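Local coordinates for Os03g0854200 protein (Oryza sativa Japonica Group, PDB 3HKM) that binds double-stranded DNA and single-stranded RNA, shows hydrolytic DNase and phosphorolytic RNase activity in vitro, and is probably a component of the exosome, at residues A[137-142]-A[220-225]. Numbering follows the deposited sequence.
Sequences LAVAIG and SRISDF
Val139 and Ile222 carry most of the apolar contact, both methyls of the valine meeting the branched isoleucine side chain. Val139 CG1, anti to the backbone N (chi1 161°), presses on Ile222 CD1 and CB at 3.4 Å each, tighter than usual van der Waals contact; Val139 CG2 comes closest to Ile222 CG2, at 3.6 Å. An extended chi2 of 170° carries Ile222 CD1 further along the strand, to 3.8 Å from Ile141 CG1 and 3.7 Å from the carbonyl O of Ala140. An alanine in place of Ile222 would keep the CB contact but probably open a gap beside the Val139 methyls and take from Ile141 CG1 its contact with the CD1 methyl.

These contacts pack helix 205-229 on one face of the antiparallel four-stranded sheet of the RNase PH fold; the axes of strand 138-142 and helix 220-225 approach to 8.3 Å, running obliquely antiparallel at 140°. Ala140 points away from this helix and packs on helix 115-130, so the strand is covered on both faces around Ala140.

The remaining contacts involve Ser223, whose CB lies 3.8 Å from Val139 CG2 and 3.9 Å from Leu137 CD2. Its hydroxyl makes a weak hydrogen bond to Asn173 OD1, giving this buried polar atom a partner beside the apolar contact.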
# COMPACT_ATOMS: atom_id res chain seq x y z
N LEU A 137 6.67 9.82 -1.23
CA LEU A 137 6.04 8.76 -0.45
C LEU A 137 4.67 8.38 -1.03
O LEU A 137 3.97 9.22 -1.58
CB LEU A 137 5.83 9.21 1.00
CG LEU A 137 6.88 8.91 2.06
CD1 LEU A 137 8.29 9.24 1.60
CD2 LEU A 137 6.53 9.64 3.34
N ALA A 138 4.31 7.11 -0.89
CA ALA A 138 2.95 6.67 -1.17
C ALA A 138 2.25 6.30 0.15
O ALA A 138 2.73 5.44 0.89
CB ALA A 138 2.94 5.49 -2.13
N VAL A 139 1.15 6.97 0.44
CA VAL A 139 0.37 6.69 1.63
C VAL A 139 -1.05 6.29 1.22
O VAL A 139 -1.80 7.10 0.68
CB VAL A 139 0.37 7.90 2.62
CG1 VAL A 139 -0.76 7.80 3.62
CG2 VAL A 139 1.70 7.97 3.35
N ALA A 140 -1.41 5.03 1.45
CA ALA A 140 -2.69 4.50 0.99
C ALA A 140 -3.68 4.33 2.13
O ALA A 140 -3.29 4.02 3.25
CB ALA A 140 -2.49 3.17 0.27
N ILE A 141 -4.96 4.54 1.85
CA ILE A 141 -6.01 4.40 2.86
C ILE A 141 -7.27 3.77 2.27
O ILE A 141 -7.78 4.24 1.25
CB ILE A 141 -6.38 5.75 3.50
CG1 ILE A 141 -5.16 6.40 4.17
CG2 ILE A 141 -7.51 5.58 4.50
CD1 ILE A 141 -5.43 7.77 4.74
N GLY A 142 -7.77 2.72 2.91
CA GLY A 142 -9.03 2.11 2.53
C GLY A 142 -10.20 2.88 3.11
O GLY A 142 -10.35 2.97 4.32
N SER A 220 -1.60 12.36 6.44
CA SER A 220 -0.43 12.97 7.09
C SER A 220 -0.00 12.20 8.33
O SER A 220 1.15 12.25 8.73
CB SER A 220 -0.72 14.42 7.47
OG SER A 220 -1.58 14.48 8.60
N ARG A 221 -0.94 11.49 8.96
CA ARG A 221 -0.60 10.64 10.10
C ARG A 221 0.32 9.50 9.68
O ARG A 221 1.27 9.16 10.39
CB ARG A 221 -1.87 10.09 10.78
CG ARG A 221 -2.53 11.07 11.74
CD ARG A 221 -3.64 10.42 12.56
NE ARG A 221 -4.39 11.39 13.36
CZ ARG A 221 -4.15 11.67 14.64
NH1 ARG A 221 -3.17 11.05 15.28
NH2 ARG A 221 -4.88 12.57 15.28
N ILE A 222 0.04 8.91 8.52
CA ILE A 222 0.85 7.81 8.01
C ILE A 222 2.23 8.26 7.52
O ILE A 222 3.24 7.59 7.78
CB ILE A 222 0.14 7.06 6.86
CG1 ILE A 222 -1.18 6.45 7.32
CG2 ILE A 222 1.04 5.97 6.30
CD1 ILE A 222 -2.01 5.92 6.18
N SER A 223 2.29 9.39 6.82
CA SER A 223 3.57 9.91 6.33
C SER A 223 4.44 10.51 7.45
O SER A 223 5.67 10.45 7.37
CB SER A 223 3.37 10.88 5.16
OG SER A 223 2.65 12.03 5.55
N ASP A 224 3.82 11.08 8.48
CA ASP A 224 4.56 11.57 9.65
C ASP A 224 5.24 10.39 10.35
O ASP A 224 6.30 10.55 10.95
CB ASP A 224 3.63 12.27 10.65
CG ASP A 224 3.10 13.63 10.16
OD1 ASP A 224 3.57 14.13 9.11
OD2 ASP A 224 2.21 14.19 10.84
N PHE A 225 4.62 9.22 10.28
CA PHE A 225 5.17 7.97 10.80
C PHE A 225 6.38 7.53 9.96
O PHE A 225 7.46 7.25 10.50
CB PHE A 225 4.07 6.90 10.79
CG PHE A 225 4.48 5.56 11.36
CD1 PHE A 225 4.80 5.43 12.71
CD2 PHE A 225 4.49 4.43 10.57
CE1 PHE A 225 5.16 4.20 13.24
CE2 PHE A 225 4.84 3.19 11.10
CZ PHE A 225 5.18 3.08 12.43